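Local coordinates for CupA (Streptococcus pneumoniae, PDB 4F2E), which binds Cu(I) through a cupredoxin-like domain and probably acts as a copper chaperone in the copper resistance of the bacterium, at residues G4-Q9 against L28-K33; G22-E27 against P48-I53; P36-F41 against E69-I74; F55-V60 against E81-C86. All blocks are in the same frame, centred on the assembly; numbering follows the deposited sequence.

Contact 1: G4-Q9 against L28-K33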
loop_
_atom_site.group_PDB
_atom_site.type_symbol
_atom_site.label_atom_id
_atom_site.label_comp_id
_atom_site.label_asym_id
_atom_site.label_seq_id
_atom_site.Cartn_x
_atom_site.Cartn_y
_atom_site.Cartn_z
ATOM N N GLY A 4 13.125 1.612 3.804
ATOM C CA GLY A 4 12.023 1.213 2.946
ATOM C C GLY A 4 11.930 2.052 1.687
ATOM O O GLY A 4 12.637 3.050 1.543
ATOM N N GLN A 5 11.057 1.655 0.770
ATOM C CA GLN A 5 10.919 2.368 -0.492
ATOM C C GLN A 5 10.102 3.641 -0.328
ATOM O O GLN A 5 8.936 3.590 0.057
ATOM C CB GLN A 5 10.286 1.468 -1.556
ATOM C CG GLN A 5 10.062 2.157 -2.896
ATOM C CD GLN A 5 11.339 2.717 -3.491
ATOM O OE1 GLN A 5 12.349 2.020 -3.594
ATOM N NE2 GLN A 5 11.304 3.987 -3.880
ATOM N N LYS A 6 10.719 4.780 -0.623
ATOM C CA LYS A 6 10.029 6.061 -0.560
ATOM C C LYS A 6 9.102 6.267 -1.752
ATOM O O LYS A 6 9.417 5.888 -2.882
ATOM C CB LYS A 6 11.029 7.215 -0.488
ATOM C CG LYS A 6 11.802 7.292 0.812
ATOM C CD LYS A 6 12.629 8.561 0.869
ATOM C CE LYS A 6 13.398 8.664 2.177
ATOM N NZ LYS A 6 14.306 9.842 2.180
ATOM N N ALA A 7 7.949 6.869 -1.487
ATOM C CA ALA A 7 7.046 7.274 -2.550
ATOM C C ALA A 7 7.705 8.369 -3.376
ATOM O O ALA A 7 8.609 9.060 -2.903
ATOM C CB ALA A 7 5.731 7.770 -1.965
ATOM N N GLN A 8 7.259 8.509 -4.618
ATOM C CA GLN A 8 7.713 9.589 -5.481
ATOM C C GLN A 8 6.795 10.791 -5.299
ATOM O O GLN A 8 5.577 10.666 -5.407
ATOM C CB GLN A 8 7.693 9.141 -6.943
ATOM C CG GLN A 8 8.123 10.216 -7.930
ATOM C CD GLN A 8 7.919 9.800 -9.376
ATOM O OE1 GLN A 8 7.261 8.797 -9.662
ATOM N NE2 GLN A 8 8.482 10.572 -10.298
ATOM N N GLN A 9 7.379 11.951 -5.020
ATOM C CA GLN A 9 6.613 13.184 -4.880
ATOM C C GLN A 9 6.397 13.838 -6.240
ATOM O O GLN A 9 7.357 14.053 -6.982
ATOM C CB GLN A 9 7.348 14.161 -3.958
ATOM C CG GLN A 9 7.742 13.570 -2.612
ATOM C CD GLN A 9 6.541 13.126 -1.802
ATOM O OE1 GLN A 9 5.510 13.803 -1.772
ATOM N NE2 GLN A 9 6.663 11.975 -1.151
ATOM N N LEU A 28 7.829 -2.757 2.441
ATOM C CA LEU A 28 8.163 -1.654 3.329
ATOM C C LEU A 28 8.126 -0.390 2.491
ATOM O O LEU A 28 8.898 -0.245 1.546
ATOM C CB LEU A 28 9.559 -1.833 3.930
ATOM C CG LEU A 28 9.778 -2.963 4.936
ATOM C CD1 LEU A 28 11.245 -3.050 5.318
ATOM C CD2 LEU A 28 8.917 -2.760 6.172
ATOM N N ILE A 29 7.215 0.514 2.822
ATOM C CA ILE A 29 7.080 1.754 2.070
ATOM C C ILE A 29 7.098 2.965 2.989
ATOM O O ILE A 29 6.679 2.885 4.144
ATOM C CB ILE A 29 5.811 1.754 1.187
ATOM C CG1 ILE A 29 4.545 1.691 2.043
ATOM C CG2 ILE A 29 5.848 0.587 0.210
ATOM C CD1 ILE A 29 3.263 1.715 1.229
ATOM N N VAL A 30 7.596 4.082 2.470
ATOM C CA VAL A 30 7.784 5.282 3.272
ATOM C C VAL A 30 7.125 6.480 2.600
ATOM O O VAL A 30 7.470 6.839 1.474
ATOM C CB VAL A 30 9.285 5.569 3.510
ATOM C CG1 VAL A 30 9.453 6.784 4.404
ATOM C CG2 VAL A 30 9.965 4.355 4.127
ATOM N N LEU A 31 6.173 7.087 3.302
ATOM C CA LEU A 31 5.413 8.211 2.773
ATOM C C LEU A 31 5.641 9.483 3.578
ATOM O O LEU A 31 5.993 9.431 4.760
ATOM C CB LEU A 31 3.918 7.886 2.763
ATOM C CG LEU A 31 3.371 7.131 1.548
ATOM C CD1 LEU A 31 4.113 5.822 1.320
ATOM C CD2 LEU A 31 1.879 6.883 1.715
ATOM N N LYS A 32 5.433 10.624 2.928
ATOM C CA LYS A 32 5.515 11.918 3.591
ATOM C C LYS A 32 4.186 12.276 4.249
ATOM O O LYS A 32 3.121 12.149 3.642
ATOM C CB LYS A 32 5.894 13.020 2.601
ATOM C CG LYS A 32 7.356 13.051 2.201
ATOM C CD LYS A 32 7.663 14.334 1.439
ATOM C CE LYS A 32 9.121 14.400 1.016
ATOM N NZ LYS A 32 10.038 14.405 2.189
ATOM N N LYS A 33 4.262 12.740 5.491
ATOM C CA LYS A 33 3.080 13.176 6.215
ATOM C C LYS A 33 2.341 14.287 5.464
ATOM O O LYS A 33 2.963 15.200 4.915
ATOM C CB LYS A 33 3.476 13.645 7.618
ATOM C CG LYS A 33 2.328 14.163 8.459
ATOM C CD LYS A 33 2.826 14.635 9.819
ATOM C CE LYS A 33 1.786 15.489 10.526
ATOM N NZ LYS A 33 2.264 15.962 11.857
HETATM O O HOH W 1 12.281 11.929 2.025
#
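Q5 bonds to both L28 and V30 in the ladder that runs between residues 4-9 and 28-33. Its N donates to L28 O at 3.0 Å, and Q5 O takes the amide of V30, N to O 2.8 Å. A7 N then closes the ladder on V30 O, so that V30 is gripped through both its N-H and its carbonyl. The carbonyl of Q5 also receives a CA-H...O contact from I29.

Beside these bonds, K6 and V30 lie flank to flank and point the same way, K6 CG resting 4.1 Å from V30 CB, while V30 CG2 reaches back against the backbone of G4. The chain of K6 is extended beyond CG, and its NZ meets a water at 2.9 Å that also lies, more weakly, within reach of K32 NZ; two like charges thus share one solvent molecule. The pattern is that of parallel neighbours in the cupredoxin-like beta-sandwich: strand 24-31 holds strand 5-10 along one edge and bonds to strand 92-97 through I29 and L31.

After A7, whose CB packs at 4.1 Å on L31 CD1, the ladder ends and side chains take over. Q9 bends at chi2 (-62°), bringing its amide across the aliphatic chain of K32, with Q9 CD 3.6 Å from K32 CD. What positions that amide lies one strand further on: Q14 OE1 accepts from Q9 NE2 and also from K32 N. Nearer the start of the segment, Q5 turns its own NE2 back to K6 O, 2.9 Å away, on an in-plane lone pair.

Contact 2: G22-E27 against P48-I53. With CU1 (copper (I) ion), chain B; CU1 (copper (I) ion), chain C.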
loop_
_atom_site.group_PDB
_atom_site.type_symbol
_atom_site.label_atom_id
_atom_site.label_comp_id
_atom_site.label_asym_id
_atom_site.label_seq_id
_atom_site.Cartn_x
_atom_site.Cartn_y
_atom_site.Cartn_z
ATOM N N GLY A 22 2.956 -13.257 -4.368
ATOM C CA GLY A 22 3.340 -14.003 -3.181
ATOM C C GLY A 22 3.499 -13.074 -1.996
ATOM O O GLY A 22 4.401 -13.229 -1.172
ATOM N N GLY A 23 2.602 -12.101 -1.909
ATOM C CA GLY A 23 2.731 -11.030 -0.944
ATOM C C GLY A 23 2.895 -9.716 -1.679
ATOM O O GLY A 23 2.412 -9.563 -2.800
ATOM N N TYR A 24 3.590 -8.774 -1.055
ATOM C CA TYR A 24 3.727 -7.436 -1.608
ATOM C C TYR A 24 5.194 -7.082 -1.707
ATOM O O TYR A 24 5.954 -7.318 -0.775
ATOM C CB TYR A 24 2.992 -6.426 -0.719
ATOM C CG TYR A 24 1.587 -6.883 -0.425
ATOM C CD1 TYR A 24 0.621 -6.868 -1.418
ATOM C CD2 TYR A 24 1.239 -7.375 0.827
ATOM C CE1 TYR A 24 -0.661 -7.310 -1.176
ATOM C CE2 TYR A 24 -0.049 -7.820 1.082
ATOM C CZ TYR A 24 -0.993 -7.784 0.075
ATOM O OH TYR A 24 -2.275 -8.224 0.308
ATOM N N THR A 25 5.604 -6.534 -2.844
ATOM C CA THR A 25 6.960 -6.021 -2.963
ATOM C C THR A 25 6.940 -4.691 -3.708
ATOM O O THR A 25 6.371 -4.589 -4.791
ATOM C CB THR A 25 7.919 -7.039 -3.630
ATOM O OG1 THR A 25 9.272 -6.590 -3.482
ATOM C CG2 THR A 25 7.595 -7.222 -5.107
ATOM N N PRO A 26 7.524 -3.650 -3.101
ATOM C CA PRO A 26 8.129 -3.683 -1.763
ATOM C C PRO A 26 7.077 -3.796 -0.653
ATOM O O PRO A 26 5.952 -3.311 -0.814
ATOM C CB PRO A 26 8.838 -2.330 -1.678
ATOM C CG PRO A 26 8.026 -1.436 -2.554
ATOM C CD PRO A 26 7.582 -2.305 -3.700
ATOM N N GLU A 27 7.442 -4.440 0.454
ATOM C CA GLU A 27 6.529 -4.609 1.586
ATOM C C GLU A 27 6.856 -3.624 2.704
ATOM O O GLU A 27 6.268 -3.670 3.786
ATOM C CB GLU A 27 6.569 -6.046 2.110
ATOM C CG GLU A 27 7.912 -6.463 2.686
ATOM C CD GLU A 27 7.930 -7.909 3.147
ATOM O OE1 GLU A 27 7.097 -8.704 2.663
ATOM O OE2 GLU A 27 8.779 -8.251 3.995
ATOM N N PRO A 48 -6.378 -16.799 -4.291
ATOM C CA PRO A 48 -7.478 -16.195 -3.530
ATOM C C PRO A 48 -6.998 -15.534 -2.238
ATOM O O PRO A 48 -7.668 -14.643 -1.725
ATOM C CB PRO A 48 -8.384 -17.392 -3.220
ATOM C CG PRO A 48 -8.119 -18.344 -4.346
ATOM C CD PRO A 48 -6.654 -18.204 -4.644
ATOM N N CYS A 49 -5.849 -15.961 -1.725
ATOM C CA CYS A 49 -5.279 -15.339 -0.535
ATOM C C CYS A 49 -5.075 -13.835 -0.741
ATOM O O CYS A 49 -5.105 -13.058 0.215
ATOM C CB CYS A 49 -3.951 -16.013 -0.172
ATOM S SG CYS A 49 -3.245 -15.542 1.434
ATOM N N LEU A 50 -4.884 -13.428 -1.993
ATOM C CA LEU A 50 -4.542 -12.041 -2.310
ATOM C C LEU A 50 -5.687 -11.254 -2.962
ATOM O O LEU A 50 -5.458 -10.229 -3.605
ATOM C CB LEU A 50 -3.283 -12.004 -3.183
ATOM C CG LEU A 50 -2.029 -12.538 -2.483
ATOM C CD1 LEU A 50 -0.942 -12.890 -3.491
ATOM C CD2 LEU A 50 -1.513 -11.532 -1.460
ATOM N N ASP A 51 -6.917 -11.725 -2.770
ATOM C CA ASP A 51 -8.090 -11.105 -3.388
ATOM C C ASP A 51 -8.390 -9.696 -2.884
ATOM O O ASP A 51 -8.969 -8.882 -3.606
ATOM C CB ASP A 51 -9.330 -11.981 -3.197
ATOM C CG ASP A 51 -9.391 -13.127 -4.181
ATOM O OD1 ASP A 51 -8.607 -13.126 -5.151
ATOM O OD2 ASP A 51 -10.239 -14.023 -3.990
ATOM N N GLN A 52 -8.014 -9.409 -1.641
ATOM C CA GLN A 52 -8.312 -8.110 -1.053
ATOM C C GLN A 52 -7.085 -7.444 -0.451
ATOM O O GLN A 52 -6.122 -8.113 -0.069
ATOM C CB GLN A 52 -9.401 -8.235 0.013
ATOM C CG GLN A 52 -10.756 -8.628 -0.538
ATOM C CD GLN A 52 -11.220 -9.976 -0.036
ATOM O OE1 GLN A 52 -11.057 -10.303 1.140
ATOM N NE2 GLN A 52 -11.801 -10.771 -0.928
ATOM N N ILE A 53 -7.130 -6.117 -0.384
ATOM C CA ILE A 53 -6.102 -5.330 0.284
ATOM C C ILE A 53 -6.756 -4.558 1.425
ATOM O O ILE A 53 -7.858 -4.028 1.272
ATOM C CB ILE A 53 -5.385 -4.363 -0.692
ATOM C CG1 ILE A 53 -4.183 -3.696 -0.016
ATOM C CG2 ILE A 53 -6.354 -3.311 -1.234
ATOM C CD1 ILE A 53 -3.095 -4.668 0.408
HETATM CU CU CU1 B . -3.876 -13.555 1.985
HETATM CU CU CU1 C . -4.711 -16.453 2.880
HETATM O O HOH W 2 -4.008 -8.653 -1.641
#
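Y24 lays the phenol end of its ring against two aliphatic tips, L50 CD2 and I53 CD1. Both methyl groups approach obliquely: I53 CD1 lies 3.8 Å from Y24 CZ, and L50 CD2 is 4.1 Å from the same carbon. The side chains of Y24 and L50 run alongside one another with opposite headings, whereas that of I53 crosses the ring at a slant. CG1 of I53 is anti to the backbone N (chi1 -172°), and its terminal CD1 meets the ring carbons CE1 and CZ and the hydroxyl O. The second branch of L50, CD1, turns to the glycine backbone and stands 4.0 Å from G23 N, with G22 N at a similar distance.

The hydroxyl is tied to residues 48-53 through a water. Y24 OH donates to it over 2.6 Å, the water lying in the plane of the ring at its edge. The water in turn donates to L50 O and to Q52 O, at 2.7 Å in the second case, so a single molecule joins the buried phenol to two backbone carbonyls. V18, M91 and C86 also touch the Y24 side chain.

Immediately before L50, C49 supplies two ligand atoms to copper. Its SG bridges both Cu(I) ions, and its carbonyl O binds one of them at 2.2 Å. C86 completes the coordination of that ion, while M88 and M90 serve the other. The Y24, L50 and I53 packing therefore lies next to a cysteine-bridged dinuclear Cu(I) site at one end of a cupredoxin-like fold.

Contact 3: P36-F41 against E69-I74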
loop_
_atom_site.group_PDB
_atom_site.type_symbol
_atom_site.label_atom_id
_atom_site.label_comp_id
_atom_site.label_asym_id
_atom_site.label_seq_id
_atom_site.Cartn_x
_atom_site.Cartn_y
_atom_site.Cartn_z
ATOM N N PRO A 36 -1.255 13.825 -0.103
ATOM C CA PRO A 36 -2.167 12.818 -0.659
ATOM C C PRO A 36 -1.391 11.709 -1.358
ATOM O O PRO A 36 -0.474 11.997 -2.126
ATOM C CB PRO A 36 -2.994 13.617 -1.666
ATOM C CG PRO A 36 -2.972 15.014 -1.132
ATOM C CD PRO A 36 -1.606 15.189 -0.534
ATOM N N ALA A 37 -1.749 10.459 -1.089
ATOM C CA ALA A 37 -0.973 9.326 -1.579
ATOM C C ALA A 37 -1.752 8.419 -2.520
ATOM O O ALA A 37 -2.957 8.213 -2.361
ATOM C CB ALA A 37 -0.420 8.518 -0.407
ATOM N N ARG A 38 -1.031 7.896 -3.508
ATOM C CA ARG A 38 -1.515 6.859 -4.402
ATOM C C ARG A 38 -0.630 5.643 -4.198
ATOM O O ARG A 38 0.569 5.684 -4.488
ATOM C CB ARG A 38 -1.411 7.311 -5.859
ATOM C CG ARG A 38 -2.425 8.355 -6.282
ATOM C CD ARG A 38 -2.063 8.957 -7.636
ATOM N NE ARG A 38 -1.666 7.948 -8.616
ATOM C CZ ARG A 38 -2.513 7.204 -9.319
ATOM N NH1 ARG A 38 -3.820 7.342 -9.147
ATOM N NH2 ARG A 38 -2.053 6.316 -10.192
ATOM N N ILE A 39 -1.209 4.569 -3.677
ATOM C CA ILE A 39 -0.487 3.318 -3.528
ATOM C C ILE A 39 -1.060 2.369 -4.567
ATOM O O ILE A 39 -2.187 1.889 -4.438
ATOM C CB ILE A 39 -0.616 2.758 -2.101
ATOM C CG1 ILE A 39 -0.281 3.854 -1.082
ATOM C CG2 ILE A 39 0.301 1.558 -1.913
ATOM C CD1 ILE A 39 -0.536 3.464 0.358
ATOM N N VAL A 40 -0.287 2.142 -5.622
ATOM C CA VAL A 40 -0.777 1.449 -6.799
ATOM C C VAL A 40 -0.436 -0.031 -6.728
ATOM O O VAL A 40 0.727 -0.416 -6.873
ATOM C CB VAL A 40 -0.173 2.053 -8.078
ATOM C CG1 VAL A 40 -0.794 1.413 -9.311
ATOM C CG2 VAL A 40 -0.377 3.563 -8.090
ATOM N N PHE A 41 -1.452 -0.857 -6.506
ATOM C CA PHE A 41 -1.259 -2.297 -6.425
ATOM C C PHE A 41 -1.445 -2.940 -7.785
ATOM O O PHE A 41 -2.523 -2.866 -8.378
ATOM C CB PHE A 41 -2.213 -2.916 -5.402
ATOM C CG PHE A 41 -1.870 -2.571 -3.985
ATOM C CD1 PHE A 41 -2.321 -1.391 -3.415
ATOM C CD2 PHE A 41 -1.079 -3.419 -3.224
ATOM C CE1 PHE A 41 -1.997 -1.066 -2.115
ATOM C CE2 PHE A 41 -0.751 -3.096 -1.920
ATOM C CZ PHE A 41 -1.210 -1.922 -1.365
ATOM N N GLU A 69 -4.309 -3.052 -12.224
ATOM C CA GLU A 69 -3.884 -2.114 -11.199
ATOM C C GLU A 69 -5.085 -1.666 -10.387
ATOM O O GLU A 69 -6.181 -1.483 -10.920
ATOM C CB GLU A 69 -3.229 -0.882 -11.824
ATOM C CG GLU A 69 -1.854 -1.110 -12.411
ATOM C CD GLU A 69 -1.238 0.177 -12.925
ATOM O OE1 GLU A 69 -0.166 0.115 -13.562
ATOM O OE2 GLU A 69 -1.829 1.254 -12.688
ATOM N N TYR A 70 -4.875 -1.486 -9.092
ATOM C CA TYR A 70 -5.880 -0.873 -8.245
ATOM C C TYR A 70 -5.194 0.107 -7.313
ATOM O O TYR A 70 -4.202 -0.234 -6.677
ATOM C CB TYR A 70 -6.638 -1.916 -7.432
ATOM C CG TYR A 70 -7.655 -1.288 -6.517
ATOM C CD1 TYR A 70 -8.939 -1.016 -6.966
ATOM C CD2 TYR A 70 -7.324 -0.935 -5.217
ATOM C CE1 TYR A 70 -9.871 -0.429 -6.143
ATOM C CE2 TYR A 70 -8.253 -0.344 -4.380
ATOM C CZ TYR A 70 -9.526 -0.095 -4.852
ATOM O OH TYR A 70 -10.464 0.493 -4.034
ATOM N N VAL A 71 -5.728 1.319 -7.225
ATOM C CA VAL A 71 -5.087 2.367 -6.443
ATOM C C VAL A 71 -5.765 2.601 -5.103
ATOM O O VAL A 71 -6.949 2.934 -5.037
ATOM C CB VAL A 71 -5.039 3.700 -7.213
ATOM C CG1 VAL A 71 -4.296 4.752 -6.400
ATOM C CG2 VAL A 71 -4.369 3.502 -8.559
ATOM N N VAL A 72 -4.999 2.420 -4.033
ATOM C CA VAL A 72 -5.434 2.818 -2.707
ATOM C C VAL A 72 -5.049 4.277 -2.503
ATOM O O VAL A 72 -3.883 4.650 -2.638
ATOM C CB VAL A 72 -4.781 1.950 -1.618
ATOM C CG1 VAL A 72 -5.022 2.548 -0.242
ATOM C CG2 VAL A 72 -5.311 0.528 -1.686
ATOM N N GLU A 73 -6.035 5.112 -2.202
ATOM C CA GLU A 73 -5.773 6.521 -1.951
ATOM C C GLU A 73 -6.005 6.858 -0.489
ATOM O O GLU A 73 -7.081 6.608 0.054
ATOM C CB GLU A 73 -6.635 7.402 -2.852
ATOM C CG GLU A 73 -6.375 7.169 -4.330
ATOM C CD GLU A 73 -7.198 8.073 -5.214
ATOM O OE1 GLU A 73 -8.285 7.640 -5.654
ATOM O OE2 GLU A 73 -6.758 9.213 -5.471
ATOM N N ILE A 74 -4.973 7.403 0.146
ATOM C CA ILE A 74 -5.057 7.859 1.526
ATOM C C ILE A 74 -4.264 9.150 1.658
ATOM O O ILE A 74 -3.385 9.427 0.846
ATOM C CB ILE A 74 -4.485 6.815 2.515
ATOM C CG1 ILE A 74 -3.024 6.500 2.185
ATOM C CG2 ILE A 74 -5.323 5.543 2.507
ATOM C CD1 ILE A 74 -2.349 5.593 3.201
HETATM O O HOH W 3 -4.792 10.314 -2.987
#
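F41 and V72 carry the interior side of this strand pair: V72 CG2 approaches the ring obliquely, 3.7 Å from F41 CE1, while Y70 O sits at the ring edge, in its plane. Further along the same face, I39 and I74 slant across one another and meet through their CD1 methyls at 4.0 Å. I74 CG1 stands between the backbone N and the carbonyl carbon (chi1 58°), and that branch also passes A37 CB. F55, I53 and M95 pack against this row.

On the other face, V71 CG1 lies over one face of the R38 guanidinium, 3.8 Å from NH1, and V71 CG2 touches V40 CG2. At the end of the ladder E69 OE2 comes 3.5 Å from V40 CG1. The charges have partners on strand 13-20, R38 NE with E15 and E69 OE1 with R17.

Between the two faces the backbones pair antiparallel, the strand axes at 154°. I39 and V72 exchange two bonds of 2.9 Å from N to O, and F41 and Y70 exchange two more, of 2.8 Å; in the A37-I74 pair the bond from I74 N is weak. This is an antiparallel beta ladder, with the A37, I39, F41, V72 and I74 side lining the core of a cupredoxin-like beta-sandwich.

Contact 4: F55-V60 against E81-C86. With CU1 (copper (I) ion), chain B.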
loop_
_atom_site.group_PDB
_atom_site.type_symbol
_atom_site.label_atom_id
_atom_site.label_comp_id
_atom_site.label_asym_id
_atom_site.label_seq_id
_atom_site.Cartn_x
_atom_site.Cartn_y
_atom_site.Cartn_z
ATOM N N PHE A 55 -6.014 -1.684 4.630
ATOM C CA PHE A 55 -5.263 -0.725 5.437
ATOM C C PHE A 55 -6.156 -0.395 6.628
ATOM O O PHE A 55 -6.959 0.533 6.560
ATOM C CB PHE A 55 -4.969 0.552 4.643
ATOM C CG PHE A 55 -3.841 0.421 3.655
ATOM C CD1 PHE A 55 -3.997 -0.323 2.497
ATOM C CD2 PHE A 55 -2.635 1.074 3.873
ATOM C CE1 PHE A 55 -2.960 -0.433 1.582
ATOM C CE2 PHE A 55 -1.598 0.965 2.962
ATOM C CZ PHE A 55 -1.763 0.215 1.814
ATOM N N PRO A 56 -6.008 -1.143 7.731
ATOM C CA PRO A 56 -6.961 -1.044 8.843
ATOM C C PRO A 56 -6.988 0.324 9.526
ATOM O O PRO A 56 -8.031 0.711 10.053
ATOM C CB PRO A 56 -6.480 -2.126 9.818
ATOM C CG PRO A 56 -5.040 -2.318 9.489
ATOM C CD PRO A 56 -4.929 -2.106 8.008
ATOM N N ASP A 57 -5.870 1.043 9.522
ATOM C CA ASP A 57 -5.826 2.357 10.159
ATOM C C ASP A 57 -6.571 3.418 9.365
ATOM O O ASP A 57 -6.954 4.454 9.909
ATOM C CB ASP A 57 -4.381 2.796 10.382
ATOM C CG ASP A 57 -3.598 1.795 11.192
ATOM O OD1 ASP A 57 -2.707 1.138 10.620
ATOM O OD2 ASP A 57 -3.891 1.655 12.396
ATOM N N PHE A 58 -6.776 3.156 8.080
ATOM C CA PHE A 58 -7.362 4.146 7.187
ATOM C C PHE A 58 -8.763 3.772 6.707
ATOM O O PHE A 58 -9.381 4.520 5.954
ATOM C CB PHE A 58 -6.419 4.404 6.006
ATOM C CG PHE A 58 -5.088 4.968 6.419
ATOM C CD1 PHE A 58 -4.894 6.337 6.482
ATOM C CD2 PHE A 58 -4.039 4.130 6.764
ATOM C CE1 PHE A 58 -3.676 6.865 6.876
ATOM C CE2 PHE A 58 -2.817 4.651 7.159
ATOM C CZ PHE A 58 -2.636 6.022 7.210
ATOM N N GLY A 59 -9.260 2.620 7.148
ATOM C CA GLY A 59 -10.608 2.190 6.814
ATOM C C GLY A 59 -10.763 1.579 5.432
ATOM O O GLY A 59 -11.880 1.406 4.943
ATOM N N VAL A 60 -9.646 1.237 4.800
ATOM C CA VAL A 60 -9.678 0.665 3.460
ATOM C C VAL A 60 -9.683 -0.860 3.480
ATOM O O VAL A 60 -8.860 -1.489 4.148
ATOM C CB VAL A 60 -8.478 1.141 2.619
ATOM C CG1 VAL A 60 -8.468 0.447 1.262
ATOM C CG2 VAL A 60 -8.514 2.652 2.452
ATOM N N GLU A 81 3.906 4.200 12.174
ATOM C CA GLU A 81 3.988 2.954 11.424
ATOM C C GLU A 81 2.594 2.359 11.298
ATOM O O GLU A 81 1.880 2.207 12.292
ATOM C CB GLU A 81 4.922 1.980 12.120
ATOM N N PHE A 82 2.208 2.021 10.074
ATOM C CA PHE A 82 0.866 1.525 9.802
ATOM C C PHE A 82 0.936 0.259 8.975
ATOM O O PHE A 82 1.730 0.155 8.041
ATOM C CB PHE A 82 0.048 2.589 9.075
ATOM C CG PHE A 82 0.040 3.914 9.778
ATOM C CD1 PHE A 82 0.935 4.907 9.421
ATOM C CD2 PHE A 82 -0.844 4.154 10.814
ATOM C CE1 PHE A 82 0.936 6.125 10.075
ATOM C CE2 PHE A 82 -0.848 5.365 11.472
ATOM C CZ PHE A 82 0.043 6.353 11.104
ATOM N N SER A 83 0.098 -0.707 9.318
ATOM C CA SER A 83 0.141 -1.998 8.659
ATOM C C SER A 83 -0.741 -2.010 7.422
ATOM O O SER A 83 -1.702 -1.249 7.311
ATOM C CB SER A 83 -0.329 -3.089 9.618
ATOM O OG SER A 83 -1.706 -2.924 9.910
ATOM N N PHE A 84 -0.397 -2.871 6.477
ATOM C CA PHE A 84 -1.362 -3.286 5.475
ATOM C C PHE A 84 -1.236 -4.783 5.280
ATOM O O PHE A 84 -0.226 -5.381 5.647
ATOM C CB PHE A 84 -1.276 -2.481 4.163
ATOM C CG PHE A 84 0.042 -2.581 3.429
ATOM C CD1 PHE A 84 0.234 -3.537 2.441
ATOM C CD2 PHE A 84 1.059 -1.671 3.679
ATOM C CE1 PHE A 84 1.427 -3.607 1.742
ATOM C CE2 PHE A 84 2.260 -1.735 2.986
ATOM C CZ PHE A 84 2.444 -2.704 2.013
ATOM N N ALA A 85 -2.283 -5.393 4.746
ATOM C CA ALA A 85 -2.323 -6.839 4.638
ATOM C C ALA A 85 -3.396 -7.265 3.661
ATOM O O ALA A 85 -4.207 -6.451 3.218
ATOM C CB ALA A 85 -2.580 -7.462 6.002
ATOM N N CYS A 86 -3.393 -8.544 3.314
ATOM C CA CYS A 86 -4.460 -9.090 2.494
ATOM C C CYS A 86 -5.716 -9.210 3.345
ATOM O O CYS A 86 -5.684 -8.976 4.555
ATOM C CB CYS A 86 -4.064 -10.451 1.934
ATOM S SG CYS A 86 -3.987 -11.744 3.188
HETATM CU CU CU1 B . -3.876 -13.555 1.985
HETATM O O HOH W 4 -3.315 0.858 8.002
HETATM O O HOH W 5 -1.197 -0.413 12.186
#
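F55 and F84 bring their CA atoms to 4.7 Å, and from there the backbones part, D57 and F82 being nearest neighbours at 6.8 Å. Residues 55-60 turn back on themselves: F55 O accepts from F58 N and V60 N, which arrive from opposite faces of its carbonyl plane, and G59 and V60 both face F55 in a G1 beta bulge. Residues 81-86 run past this turn in extended form.

At the buried end, F84 CB sits over the centre of the F55 ring, 3.5 Å from the centroid, in a CH-pi contact. F84 CG lies between its backbone N and carbonyl carbon (chi1 61°), and the two rings, though near parallel, are slid so far apart that they barely overlap. This turn links strands 52-55 and 60-63 of the cupredoxin-like sandwich, and F55 faces its core beside I39, F41 and V72.

Toward the surface, F58 presents its edge to the face of F82 with the planes at 65°, F58 CZ over the ring centre. D57 OD1 comes to the rim of the same ring, in plane, 3.6 Å from F82 CD2. That oxygen also accepts from two waters: one, which also accepts from D57 N, donates to S83 O as well, and the other takes S83 N at 3.2 Å. Further along the chain, C86 SG binds Cu(I) at 2.2 Å, sharing the ion with C49.

In the fold
One cupredoxin-like sheet system is held by different chemistry as its surroundings change. Contacts 1 and 3 are backbone ladders, parallel in the first and antiparallel in the second; contacts 2 and 4 rely on side-chain packing and bridging waters. Contact 2 is largely buried, while the others each combine core residues with an exposed flank, lysines in contact 1 and the surface turn in contact 4. Contacts 1 and 2 share strand 24-31 and lie on opposite sides of the chain's centre. F41 of contact 3 touches both I53 of contact 2 and F55 of contact 4, making the core continuous. Contacts 2 and 4 meet at the metal, whereas 1 and 3 contribute no ligand.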